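Local coordinates for protein putative metal-dependent hydrolase (Parabacteroides distasonis ATCC 8503, PDB 3KL7) that binds two zinc ions in a metallo-beta-lactamase-like fold and is probably a metal-dependent hydrolase, its substrate not being known, at residues Pro202-Pro207 against Gly226-Ile231; Asp153-Tyr158 against Ile175-Leu180; Tyr130-Gly135 against Glu164-Met169; Ala66-Ile71 against Thr117-Met122. All coordinates share one frame; numbering follows the deposited sequence.

Overall arrangement
The protein has the two-sheet fold of the metallo-beta-lactamase superfamily. Contact 4 comes first along the chain and joins strand 68-71 of one sheet to the turn before strand 123-128 of the other. The segments of contacts 3 and 2 alternate, and contact 1 follows. Contacts 2 and 1 lie in the second sheet, with centres about 11 Å apart. Strands 177-181 and 204-208 are neighbours there, so the two contacts touch. Contact 3 pairs two loops beside the zinc site and meets contact 2 through Met-169. Its centre is about 27 Å from that of contact 4, across the centre of the chain. Contacts 1, 2 and 3 thus form a touching series, while contact 4 stands apart and joins the two sheets.

Contact 1 of 4, residues Pro202-Pro207 against Gly226-Ile231; sequences PKILYP and GIDVRI
Leu-205 N bonds to Asp-228 O at 2.8 Å, and Arg-230 N bonds to Leu-205 O at 2.8 Å. The setting is a parallel strand pair in a beta-alpha-beta unit, strand 204-208, helix 217-221 and strand 228-229. Asp-228 N gives a third bond, to Lys-203 O.

The arginine chain is extended from CG to NE and runs past the phenol. Its CD lies 3.6 Å from Tyr-206 CZ. NH1 then donates to Tyr-206 OH at 3.1 Å, with the ring and guanidinium planes 80° apart. Asp-20 also bonds to this hydroxyl. Arg-230 NE forms a salt bridge with Asp-228 OD2 (2.7 Å), which probably helps to steady the arginine beside Tyr-206. NE meets OD2 from above the carboxylate plane. A second, weak bond comes from Arg-230 NH2. Ile-204 CD1 lies over one guanidinium face, toward its rim. The other side of the sheet is apolar. There Ile-227 CG2 touches Leu-205 CB at 3.6 Å, and helix 217-221 covers Leu-205 and Val-229. At the far end, one water donates to both Pro-207 O and Arg-230 O, at 2.7 Å each.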
loop_
_atom_site.group_PDB
_atom_site.type_symbol
_atom_site.label_atom_id
_atom_site.label_comp_id
_atom_site.label_asym_id
_atom_site.label_seq_id
_atom_site.Cartn_x
_atom_site.Cartn_y
_atom_site.Cartn_z
ATOM N N PRO A 202 10.615 -0.912 10.020
ATOM C CA PRO A 202 10.171 0.396 9.612
ATOM C C PRO A 202 10.055 1.311 10.825
ATOM O O PRO A 202 9.786 0.841 11.936
ATOM C CB PRO A 202 8.810 0.132 8.993
ATOM C CG PRO A 202 8.354 -1.139 9.602
ATOM C CD PRO A 202 9.584 -1.933 9.835
ATOM N N LYS A 203 10.287 2.601 10.627
ATOM C CA LYS A 203 10.186 3.523 11.690
ATOM C C LYS A 203 8.726 3.646 12.136
ATOM O O LYS A 203 8.443 3.680 13.315
ATOM C CB LYS A 203 10.753 4.857 11.274
ATOM C CG LYS A 203 12.278 4.829 11.076
ATOM C CD LYS A 203 12.743 5.983 10.251
ATOM C CE LYS A 203 14.254 6.089 10.234
ATOM N NZ LYS A 203 14.700 6.978 9.107
ATOM N N ILE A 204 7.812 3.689 11.176
ATOM C CA ILE A 204 6.386 3.827 11.464
ATOM C C ILE A 204 5.627 2.728 10.776
ATOM O O ILE A 204 5.863 2.462 9.614
ATOM C CB ILE A 204 5.868 5.202 10.997
ATOM C CG1 ILE A 204 6.433 6.288 11.915
ATOM C CG2 ILE A 204 4.324 5.231 10.993
ATOM C CD1 ILE A 204 6.568 7.600 11.281
ATOM N N LEU A 205 4.717 2.063 11.508
ATOM C CA LEU A 205 3.961 0.934 10.943
ATOM C C LEU A 205 2.481 1.158 11.086
ATOM O O LEU A 205 1.974 1.259 12.194
ATOM C CB LEU A 205 4.352 -0.405 11.638
ATOM C CG LEU A 205 3.497 -1.673 11.239
ATOM C CD1 LEU A 205 3.763 -2.063 9.819
ATOM C CD2 LEU A 205 3.768 -2.875 12.168
ATOM N N TYR A 206 1.785 1.225 9.957
ATOM C CA TYR A 206 0.325 1.255 9.950
ATOM C C TYR A 206 -0.214 -0.124 9.546
ATOM O O TYR A 206 -0.183 -0.479 8.354
ATOM C CB TYR A 206 -0.205 2.270 8.916
ATOM C CG TYR A 206 0.027 3.742 9.248
ATOM C CD1 TYR A 206 -0.852 4.433 10.047
ATOM C CD2 TYR A 206 1.116 4.432 8.720
ATOM C CE1 TYR A 206 -0.650 5.771 10.341
ATOM C CE2 TYR A 206 1.320 5.765 9.004
ATOM C CZ TYR A 206 0.434 6.430 9.815
ATOM O OH TYR A 206 0.634 7.761 10.104
ATOM N N PRO A 207 -0.725 -0.901 10.514
ATOM C CA PRO A 207 -1.476 -2.047 10.064
ATOM C C PRO A 207 -2.659 -1.608 9.198
ATOM O O PRO A 207 -3.376 -0.666 9.555
ATOM C CB PRO A 207 -1.982 -2.673 11.372
ATOM C CG PRO A 207 -1.803 -1.658 12.385
ATOM C CD PRO A 207 -0.661 -0.835 11.969
ATOM N N GLY A 226 10.789 -0.604 18.991
ATOM C CA GLY A 226 11.174 0.729 18.556
ATOM C C GLY A 226 10.372 1.192 17.341
ATOM O O GLY A 226 10.630 2.257 16.804
ATOM N N ILE A 227 9.385 0.386 16.920
ATOM C CA ILE A 227 8.534 0.719 15.784
ATOM C C ILE A 227 7.244 1.390 16.289
ATOM O O ILE A 227 6.589 0.880 17.189
ATOM C CB ILE A 227 8.123 -0.557 14.993
ATOM C CG1 ILE A 227 9.335 -1.311 14.496
ATOM C CG2 ILE A 227 7.191 -0.197 13.805
ATOM C CD1 ILE A 227 8.975 -2.629 13.825
ATOM N N ASP A 228 6.880 2.527 15.707
ATOM C CA ASP A 228 5.642 3.204 16.090
ATOM C C ASP A 228 4.474 2.567 15.330
ATOM O O ASP A 228 4.268 2.827 14.155
ATOM C CB ASP A 228 5.727 4.702 15.814
ATOM C CG ASP A 228 4.434 5.458 16.204
ATOM O OD1 ASP A 228 3.584 4.890 16.969
ATOM O OD2 ASP A 228 4.270 6.625 15.743
ATOM N N VAL A 229 3.737 1.711 16.011
ATOM C CA VAL A 229 2.575 1.059 15.423
ATOM C C VAL A 229 1.413 2.009 15.601
ATOM O O VAL A 229 1.076 2.330 16.719
ATOM C CB VAL A 229 2.267 -0.293 16.138
ATOM C CG1 VAL A 229 1.111 -1.007 15.470
ATOM C CG2 VAL A 229 3.527 -1.189 16.166
ATOM N N ARG A 230 0.827 2.481 14.490
ATOM C CA ARG A 230 -0.281 3.454 14.542
ATOM C C ARG A 230 -1.546 2.813 14.050
ATOM O O ARG A 230 -1.612 2.362 12.906
ATOM C CB ARG A 230 0.027 4.674 13.679
ATOM C CG ARG A 230 1.311 5.413 14.081
ATOM C CD ARG A 230 1.556 6.627 13.210
ATOM N NE ARG A 230 2.713 7.387 13.664
ATOM C CZ ARG A 230 3.035 8.608 13.219
ATOM N NH1 ARG A 230 2.286 9.212 12.298
ATOM N NH2 ARG A 230 4.104 9.226 13.697
ATOM N N ILE A 231 -2.551 2.759 14.903
ATOM C CA ILE A 231 -3.832 2.151 14.536
ATOM C C ILE A 231 -4.788 3.200 13.937
ATOM O O ILE A 231 -5.114 4.211 14.566
ATOM C CB ILE A 231 -4.517 1.460 15.758
ATOM C CG1 ILE A 231 -3.544 0.500 16.431
ATOM C CG2 ILE A 231 -5.768 0.704 15.325
ATOM C CD1 ILE A 231 -2.959 -0.501 15.502
HETATM O O HOH W 1 -3.393 1.615 11.082
#

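Contact 2 of 4, residues Asp153-Tyr158 against Ile175-Leu180; sequences DGLRVY and IDIAFL
Tyr-158 and Ile-175 meet where parallel strands 155-159 and 177-181 lie side by side in the second sheet of the fold. The short strand segments run 4° from parallel, 4.6 Å apart. Tyr-158 CB rests 3.7 Å from Ile-175 CG2 and also touches Ile-175 CD1. CG stands anti to the backbone N (chi1 170°), which carries the ring forward along the neighbouring strand. CD2 then passes Ala-178 CB at 4.2 Å, and CE2 reaches Leu-180 CD2 at 3.9 Å. At the tip, OH packs on CE of Met-169, a selenomethionine of contact 3. On the other face of the sheet, Val-157 lies alongside Ile-177, and its CG1 meets the edge of the Phe-179 ring.

The backbone supplies the regular bonds. Tyr-158 N donates to Ile-177 O at 2.7 Å, and Tyr-158 O accepts from Phe-179 N. Where the pairing begins, Arg-156 O takes two donors, Asp-176 N and Ile-177 N, both in its carbonyl plane. Asp-176 OD2 continues the pattern with a side chain. It accepts from Arg-156 N at 3.0 Å and a nearly straight 175°, on its anti side. The other oxygen, OD1, forms a salt bridge with Lys-203.

The arginine side chain turns elsewhere, to Glu-125. Asp-176 thus binds the Arg-156 backbone and not its guanidinium. Its carboxylate serves as a backbone acceptor for one strand, while its charge is probably balanced by the lysine beside the next.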
loop_
_atom_site.group_PDB
_atom_site.type_symbol
_atom_site.label_atom_id
_atom_site.label_comp_id
_atom_site.label_asym_id
_atom_site.label_seq_id
_atom_site.Cartn_x
_atom_site.Cartn_y
_atom_site.Cartn_z
ATOM N N ASP A 153 11.364 12.539 -2.008
ATOM C CA ASP A 153 12.435 13.359 -1.432
ATOM C C ASP A 153 13.083 12.638 -0.215
ATOM O O ASP A 153 13.252 13.217 0.845
ATOM C CB ASP A 153 11.842 14.725 -1.015
ATOM C CG ASP A 153 12.892 15.723 -0.564
ATOM O OD1 ASP A 153 14.062 15.626 -0.996
ATOM O OD2 ASP A 153 12.532 16.632 0.218
ATOM N N GLY A 154 13.409 11.358 -0.387
ATOM C CA GLY A 154 14.089 10.584 0.665
ATOM C C GLY A 154 13.157 9.828 1.619
ATOM O O GLY A 154 13.594 8.921 2.314
ATOM N N LEU A 155 11.880 10.208 1.663
ATOM C CA LEU A 155 10.920 9.540 2.542
ATOM C C LEU A 155 10.384 8.322 1.825
ATOM O O LEU A 155 9.753 8.455 0.788
ATOM C CB LEU A 155 9.770 10.488 2.889
ATOM C CG LEU A 155 8.774 9.987 3.917
ATOM C CD1 LEU A 155 9.376 10.055 5.270
ATOM C CD2 LEU A 155 7.521 10.825 3.863
ATOM N N ARG A 156 10.637 7.134 2.386
ATOM C CA ARG A 156 10.243 5.861 1.746
ATOM C C ARG A 156 9.028 5.233 2.405
ATOM O O ARG A 156 9.034 4.941 3.578
ATOM C CB ARG A 156 11.430 4.872 1.733
ATOM C CG ARG A 156 12.576 5.337 0.789
ATOM C CD ARG A 156 13.930 4.645 1.034
ATOM N NE ARG A 156 13.907 3.177 0.928
ATOM C CZ ARG A 156 13.728 2.490 -0.208
ATOM N NH1 ARG A 156 13.510 3.108 -1.350
ATOM N NH2 ARG A 156 13.752 1.176 -0.189
ATOM N N VAL A 157 7.986 5.042 1.620
ATOM C CA VAL A 157 6.711 4.504 2.111
ATOM C C VAL A 157 6.495 3.173 1.433
ATOM O O VAL A 157 6.416 3.108 0.208
ATOM C CB VAL A 157 5.534 5.443 1.758
ATOM C CG1 VAL A 157 4.202 4.888 2.284
ATOM C CG2 VAL A 157 5.795 6.845 2.292
ATOM N N TYR A 158 6.429 2.108 2.225
ATOM C CA TYR A 158 6.215 0.744 1.699
ATOM C C TYR A 158 4.754 0.376 1.848
ATOM O O TYR A 158 4.238 0.319 2.957
ATOM C CB TYR A 158 7.103 -0.248 2.451
ATOM C CG TYR A 158 6.811 -1.718 2.180
ATOM C CD1 TYR A 158 6.544 -2.171 0.907
ATOM C CD2 TYR A 158 6.840 -2.643 3.206
ATOM C CE1 TYR A 158 6.290 -3.531 0.657
ATOM C CE2 TYR A 158 6.575 -4.008 2.968
ATOM C CZ TYR A 158 6.301 -4.435 1.691
ATOM O OH TYR A 158 6.043 -5.780 1.452
ATOM N N ILE A 175 13.068 1.920 5.216
ATOM C CA ILE A 175 11.658 2.225 5.090
ATOM C C ILE A 175 11.235 3.127 6.244
ATOM O O ILE A 175 11.393 2.776 7.398
ATOM C CB ILE A 175 10.802 0.947 5.055
ATOM C CG1 ILE A 175 11.222 0.043 3.857
ATOM C CG2 ILE A 175 9.323 1.294 4.965
ATOM C CD1 ILE A 175 10.938 0.643 2.447
ATOM N N ASP A 176 10.737 4.318 5.918
ATOM C CA ASP A 176 10.238 5.254 6.939
ATOM C C ASP A 176 8.827 4.860 7.410
ATOM O O ASP A 176 8.532 4.884 8.596
ATOM C CB ASP A 176 10.217 6.687 6.385
ATOM C CG ASP A 176 11.616 7.244 6.147
ATOM O OD1 ASP A 176 12.258 7.713 7.129
ATOM O OD2 ASP A 176 12.072 7.229 4.974
ATOM N N ILE A 177 7.967 4.513 6.461
ATOM C CA ILE A 177 6.549 4.207 6.762
ATOM C C ILE A 177 6.122 2.940 6.040
ATOM O O ILE A 177 6.381 2.780 4.878
ATOM C CB ILE A 177 5.607 5.359 6.311
ATOM C CG1 ILE A 177 5.963 6.671 7.024
ATOM C CG2 ILE A 177 4.111 4.971 6.590
ATOM C CD1 ILE A 177 5.577 7.944 6.253
ATOM N N ALA A 178 5.467 2.038 6.744
ATOM C CA ALA A 178 5.051 0.794 6.137
ATOM C C ALA A 178 3.626 0.493 6.434
ATOM O O ALA A 178 3.153 0.707 7.533
ATOM C CB ALA A 178 5.965 -0.380 6.598
ATOM N N PHE A 179 2.942 -0.014 5.432
ATOM C CA PHE A 179 1.621 -0.539 5.583
ATOM C C PHE A 179 1.674 -2.033 5.351
ATOM O O PHE A 179 2.020 -2.478 4.267
ATOM C CB PHE A 179 0.657 0.130 4.575
ATOM C CG PHE A 179 0.480 1.619 4.806
ATOM C CD1 PHE A 179 1.435 2.523 4.355
ATOM C CD2 PHE A 179 -0.614 2.099 5.485
ATOM C CE1 PHE A 179 1.285 3.870 4.576
ATOM C CE2 PHE A 179 -0.764 3.444 5.712
ATOM C CZ PHE A 179 0.183 4.331 5.262
ATOM N N LEU A 180 1.338 -2.802 6.386
ATOM C CA LEU A 180 1.251 -4.271 6.291
ATOM C C LEU A 180 -0.188 -4.743 6.503
ATOM O O LEU A 180 -0.906 -4.205 7.379
ATOM C CB LEU A 180 2.151 -4.920 7.343
ATOM C CG LEU A 180 3.626 -4.613 7.166
ATOM C CD1 LEU A 180 4.472 -5.249 8.310
ATOM C CD2 LEU A 180 4.098 -5.088 5.776
#

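Contact 3 of 4, residues Tyr130-Gly135 against Glu164-Met169; sequences YNTTPG and EDIPEM
The ring of Tyr-130 lies flat over Ile-166. Methyl CG2 of the isoleucine sits above the ring centre, 3.6 Å from the centroid and 13° off the normal, a CH-pi contact. CD1 of Ile-166 reaches the same ring near CE1. The tyrosine's CG lies between its backbone N and carbonyl carbon (chi1 60°), which brings the ring back over the other loop. There Tyr-130 OH donates to the syn lone pair of Glu-168 OE1. The carboxylate stands nearly upright to the ring, their planes 82° apart. The other oxygen of Glu-168 pairs with Arg-142.

The Glu-164 chain is extended beyond CG and reaches residues 131-133. Its side chain crosses that of Asn-131 at about a right angle, and OE1 is gripped by three donors. Asn-131 ND2 approaches at 3.0 Å, Thr-132 N at 2.8 Å and Thr-133 N at 3.0 Å. All three meet OE1 out of the carboxylate plane. OE2 takes a bond from Gln-192 of helix 190-200. The loops are also joined by Glu-164 N to Tyr-130 O (3.0 Å).

These loops flank the zinc site. Asn-131 OD1 bonds to ND1 of the zinc ligand His-140, while ND2 of the same amide is shared by Glu-164 OE1 and the carbonyl O of Tyr-186. Glu-164, with Tyr-186, probably helps fix the rotation of the amide beside the ligand.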
loop_
_atom_site.group_PDB
_atom_site.type_symbol
_atom_site.label_atom_id
_atom_site.label_comp_id
_atom_site.label_asym_id
_atom_site.label_seq_id
_atom_site.Cartn_x
_atom_site.Cartn_y
_atom_site.Cartn_z
ATOM N N TYR A 130 2.900 -11.988 -1.785
ATOM C CA TYR A 130 2.269 -13.324 -2.000
ATOM C C TYR A 130 2.126 -14.138 -0.707
ATOM O O TYR A 130 2.728 -13.813 0.338
ATOM C CB TYR A 130 3.076 -14.146 -3.006
ATOM C CG TYR A 130 4.506 -14.414 -2.569
ATOM C CD1 TYR A 130 5.508 -13.465 -2.780
ATOM C CD2 TYR A 130 4.856 -15.615 -1.943
ATOM C CE1 TYR A 130 6.817 -13.697 -2.381
ATOM C CE2 TYR A 130 6.155 -15.858 -1.539
ATOM C CZ TYR A 130 7.143 -14.887 -1.760
ATOM O OH TYR A 130 8.453 -15.120 -1.360
ATOM N N ASN A 131 1.334 -15.203 -0.788
ATOM C CA ASN A 131 1.053 -16.055 0.361
ATOM C C ASN A 131 2.110 -17.124 0.493
ATOM O O ASN A 131 2.591 -17.661 -0.502
ATOM C CB ASN A 131 -0.329 -16.701 0.213
ATOM C CG ASN A 131 -1.469 -15.719 0.473
ATOM O OD1 ASN A 131 -2.045 -15.140 -0.474
ATOM N ND2 ASN A 131 -1.797 -15.509 1.759
ATOM N N THR A 132 2.474 -17.439 1.724
ATOM C CA THR A 132 3.481 -18.474 1.973
ATOM C C THR A 132 2.849 -19.759 2.560
ATOM O O THR A 132 3.406 -20.840 2.426
ATOM C CB THR A 132 4.537 -17.954 2.900
ATOM O OG1 THR A 132 3.914 -17.490 4.104
ATOM C CG2 THR A 132 5.285 -16.778 2.241
ATOM N N THR A 133 1.676 -19.627 3.195
ATOM C CA THR A 133 0.990 -20.782 3.804
ATOM C C THR A 133 0.526 -21.776 2.730
ATOM O O THR A 133 -0.118 -21.390 1.756
ATOM C CB THR A 133 -0.248 -20.333 4.640
ATOM O OG1 THR A 133 0.159 -19.395 5.616
ATOM C CG2 THR A 133 -0.892 -21.503 5.327
ATOM N N PRO A 134 0.850 -23.057 2.910
ATOM C CA PRO A 134 0.431 -24.058 1.926
ATOM C C PRO A 134 -1.052 -23.936 1.605
ATOM O O PRO A 134 -1.856 -23.811 2.506
ATOM C CB PRO A 134 0.720 -25.387 2.639
ATOM C CG PRO A 134 1.813 -25.085 3.579
ATOM C CD PRO A 134 1.575 -23.665 4.043
ATOM N N GLY A 135 -1.396 -23.945 0.324
ATOM C CA GLY A 135 -2.799 -23.845 -0.091
ATOM C C GLY A 135 -3.333 -22.411 -0.272
ATOM O O GLY A 135 -4.397 -22.210 -0.892
ATOM N N GLU A 164 1.928 -12.370 2.843
ATOM C CA GLU A 164 2.256 -12.896 4.155
ATOM C C GLU A 164 3.680 -12.449 4.497
ATOM O O GLU A 164 4.264 -11.610 3.781
ATOM C CB GLU A 164 2.075 -14.447 4.189
ATOM C CG GLU A 164 0.615 -14.863 4.523
ATOM C CD GLU A 164 0.380 -16.360 4.494
ATOM O OE1 GLU A 164 0.319 -16.927 3.378
ATOM O OE2 GLU A 164 0.223 -16.969 5.602
ATOM N N ASP A 165 4.239 -12.971 5.586
ATOM C CA ASP A 165 5.581 -12.560 6.027
ATOM C C ASP A 165 6.643 -13.213 5.167
ATOM O O ASP A 165 7.370 -14.102 5.613
ATOM C CB ASP A 165 5.801 -12.898 7.508
ATOM C CG ASP A 165 5.512 -14.373 7.829
ATOM O OD1 ASP A 165 4.524 -14.917 7.297
ATOM O OD2 ASP A 165 6.274 -14.975 8.621
ATOM N N ILE A 166 6.745 -12.753 3.933
ATOM C CA ILE A 166 7.623 -13.380 2.953
ATOM C C ILE A 166 9.086 -13.031 3.225
ATOM O O ILE A 166 9.372 -11.980 3.813
ATOM C CB ILE A 166 7.224 -12.975 1.516
ATOM C CG1 ILE A 166 7.291 -11.433 1.325
ATOM C CG2 ILE A 166 5.851 -13.484 1.204
ATOM C CD1 ILE A 166 7.167 -11.000 -0.124
ATOM N N PRO A 167 10.028 -13.922 2.800
ATOM C CA PRO A 167 11.465 -13.740 3.089
ATOM C C PRO A 167 12.093 -12.534 2.402
ATOM O O PRO A 167 13.143 -12.055 2.841
ATOM C CB PRO A 167 12.110 -15.055 2.579
ATOM C CG PRO A 167 11.185 -15.577 1.584
ATOM C CD PRO A 167 9.783 -15.157 2.026
ATOM N N GLU A 168 11.464 -12.054 1.336
ATOM C CA GLU A 168 11.954 -10.894 0.624
ATOM C C GLU A 168 11.801 -9.607 1.436
ATOM O O GLU A 168 12.358 -8.582 1.082
ATOM C CB GLU A 168 11.234 -10.726 -0.724
ATOM C CG GLU A 168 11.709 -11.668 -1.813
ATOM C CD GLU A 168 10.848 -12.909 -1.944
ATOM O OE1 GLU A 168 10.196 -13.321 -0.946
ATOM O OE2 GLU A 168 10.825 -13.481 -3.055
HETATM N N MSE A 169 11.046 -9.650 2.509
HETATM C CA MSE A 169 10.928 -8.471 3.333
HETATM C C MSE A 169 12.257 -8.129 4.016
HETATM O O MSE A 169 12.505 -6.990 4.325
HETATM C CB MSE A 169 9.785 -8.604 4.325
HETATM C CG MSE A 169 8.473 -8.149 3.738
HETATM SE SE MSE A 169 7.078 -8.559 4.830
HETATM C CE MSE A 169 5.579 -8.062 3.700
#

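Contact 4 of 4, residues Ala66-Ile71 against Thr117-Met122; sequences ADIILI and TSISYM
Strand segment 68-71 faces a type I beta turn from Ile-119 to Met-122, closed by Met-122 N to Ile-119 O, and the nearest CA atoms, of Ile-68 and Ile-119, are 9.5 Å apart. No hydrogen bond crosses this gap. Side chains fill it, with Ile-68 at the middle. Its CD1 methyl meets three residues of the turn. It lies 3.8 Å from Ile-119 CG2 and 3.8 Å from Tyr-121 CZ. It meets Met-122 CE, the methyl of a selenomethionine, tip to tip.

Met-122 has CG anti to its backbone N (chi1 -178°) and stays extended until it bends at chi3 (74°). That bend lets CE touch both Ile-68 and Leu-70, whose CD2 is 4.2 Å away. Within the turn, Ile-119 CG2 lies over one face of the Tyr-121 ring, toward the rim. Tyr-121 OH comes within 3.6 Å of Asp-67 CB. The Asp-67 carboxylate is engaged by Lys-89 and by the backbone N of Ser-48.

The contact bridges the two sheets of the fold. Strands 47-51 and 93-96 flank strand 68-71 and touch Ile-68 through Ile-49 and Ile-95. Strand 146-152 of the other sheet packs on Met-122 through Leu-150 and Phe-152, and on Leu-70 through Tyr-148.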
loop_
_atom_site.group_PDB
_atom_site.type_symbol
_atom_site.label_atom_id
_atom_site.label_comp_id
_atom_site.label_asym_id
_atom_site.label_seq_id
_atom_site.Cartn_x
_atom_site.Cartn_y
_atom_site.Cartn_z
ATOM N N ALA A 66 -6.971 12.299 -9.305
ATOM C CA ALA A 66 -5.688 11.619 -9.192
ATOM C C ALA A 66 -4.703 12.048 -10.276
ATOM O O ALA A 66 -5.024 12.051 -11.460
ATOM C CB ALA A 66 -5.897 10.110 -9.262
ATOM N N ASP A 67 -3.508 12.412 -9.864
ATOM C CA ASP A 67 -2.394 12.507 -10.790
ATOM C C ASP A 67 -1.867 11.097 -11.055
ATOM O O ASP A 67 -1.372 10.796 -12.148
ATOM C CB ASP A 67 -1.287 13.373 -10.208
ATOM C CG ASP A 67 -1.669 14.843 -10.146
ATOM O OD1 ASP A 67 -1.698 15.487 -11.205
ATOM O OD2 ASP A 67 -1.935 15.354 -9.029
ATOM N N ILE A 68 -1.993 10.236 -10.053
ATOM C CA ILE A 68 -1.500 8.883 -10.139
ATOM C C ILE A 68 -2.423 7.925 -9.433
ATOM O O ILE A 68 -2.889 8.220 -8.333
ATOM C CB ILE A 68 -0.096 8.759 -9.486
ATOM C CG1 ILE A 68 0.893 9.698 -10.199
ATOM C CG2 ILE A 68 0.411 7.286 -9.543
ATOM C CD1 ILE A 68 2.248 9.747 -9.544
ATOM N N ILE A 69 -2.687 6.765 -10.070
ATOM C CA ILE A 69 -3.422 5.669 -9.428
ATOM C C ILE A 69 -2.555 4.426 -9.419
ATOM O O ILE A 69 -2.104 3.954 -10.464
ATOM C CB ILE A 69 -4.786 5.366 -10.146
ATOM C CG1 ILE A 69 -5.669 6.648 -10.171
ATOM C CG2 ILE A 69 -5.540 4.142 -9.439
ATOM C CD1 ILE A 69 -6.891 6.549 -11.041
ATOM N N LEU A 70 -2.304 3.918 -8.226
ATOM C CA LEU A 70 -1.500 2.718 -8.025
ATOM C C LEU A 70 -2.423 1.528 -7.733
ATOM O O LEU A 70 -3.201 1.577 -6.786
ATOM C CB LEU A 70 -0.609 2.899 -6.796
ATOM C CG LEU A 70 0.853 3.159 -6.955
ATOM C CD1 LEU A 70 1.497 2.103 -7.876
ATOM C CD2 LEU A 70 1.062 4.553 -7.487
ATOM N N ILE A 71 -2.316 0.468 -8.510
ATOM C CA ILE A 71 -3.021 -0.779 -8.186
ATOM C C ILE A 71 -2.034 -1.882 -7.806
ATOM O O ILE A 71 -1.115 -2.199 -8.579
ATOM C CB ILE A 71 -3.875 -1.284 -9.349
ATOM C CG1 ILE A 71 -4.785 -0.179 -9.868
ATOM C CG2 ILE A 71 -4.698 -2.507 -8.902
ATOM C CD1 ILE A 71 -5.603 0.504 -8.782
ATOM N N THR A 117 11.427 5.452 -12.350
ATOM C CA THR A 117 11.906 6.746 -11.946
ATOM C C THR A 117 11.349 7.855 -12.842
ATOM O O THR A 117 11.888 8.969 -12.852
ATOM C CB THR A 117 13.476 6.821 -12.037
ATOM O OG1 THR A 117 13.898 6.451 -13.341
ATOM C CG2 THR A 117 14.122 5.919 -11.033
ATOM N N SER A 118 10.283 7.558 -13.599
ATOM C CA SER A 118 9.781 8.501 -14.615
ATOM C C SER A 118 8.875 9.615 -14.060
ATOM O O SER A 118 8.714 10.650 -14.704
ATOM C CB SER A 118 9.096 7.768 -15.771
ATOM O OG SER A 118 8.048 6.977 -15.341
ATOM N N ILE A 119 8.297 9.408 -12.869
ATOM C CA ILE A 119 7.594 10.495 -12.153
ATOM C C ILE A 119 8.634 11.225 -11.328
ATOM O O ILE A 119 9.215 10.648 -10.412
ATOM C CB ILE A 119 6.503 9.970 -11.187
ATOM C CG1 ILE A 119 5.646 8.906 -11.852
ATOM C CG2 ILE A 119 5.612 11.138 -10.711
ATOM C CD1 ILE A 119 5.150 9.317 -13.186
ATOM N N SER A 120 8.856 12.495 -11.635
ATOM C CA SER A 120 9.989 13.217 -11.073
ATOM C C SER A 120 9.892 13.424 -9.569
ATOM O O SER A 120 10.902 13.648 -8.920
ATOM C CB SER A 120 10.154 14.563 -11.758
ATOM O OG SER A 120 9.078 15.421 -11.436
ATOM N N TYR A 121 8.675 13.347 -9.019
ATOM C CA TYR A 121 8.448 13.614 -7.593
ATOM C C TYR A 121 8.190 12.345 -6.774
ATOM O O TYR A 121 7.970 12.421 -5.564
ATOM C CB TYR A 121 7.273 14.599 -7.408
ATOM C CG TYR A 121 5.960 14.138 -7.991
ATOM C CD1 TYR A 121 5.127 13.269 -7.283
ATOM C CD2 TYR A 121 5.531 14.591 -9.243
ATOM C CE1 TYR A 121 3.886 12.833 -7.825
ATOM C CE2 TYR A 121 4.293 14.164 -9.796
ATOM C CZ TYR A 121 3.483 13.287 -9.077
ATOM O OH TYR A 121 2.269 12.858 -9.608
HETATM N N MSE A 122 8.219 11.184 -7.422
HETATM C CA MSE A 122 7.910 9.937 -6.724
HETATM C C MSE A 122 8.480 8.738 -7.433
HETATM O O MSE A 122 7.973 8.334 -8.491
HETATM C CB MSE A 122 6.400 9.754 -6.584
HETATM C CG MSE A 122 6.028 8.485 -5.820
HETATM SE SE MSE A 122 4.170 8.185 -5.700
HETATM C CE MSE A 122 3.861 7.635 -7.503
#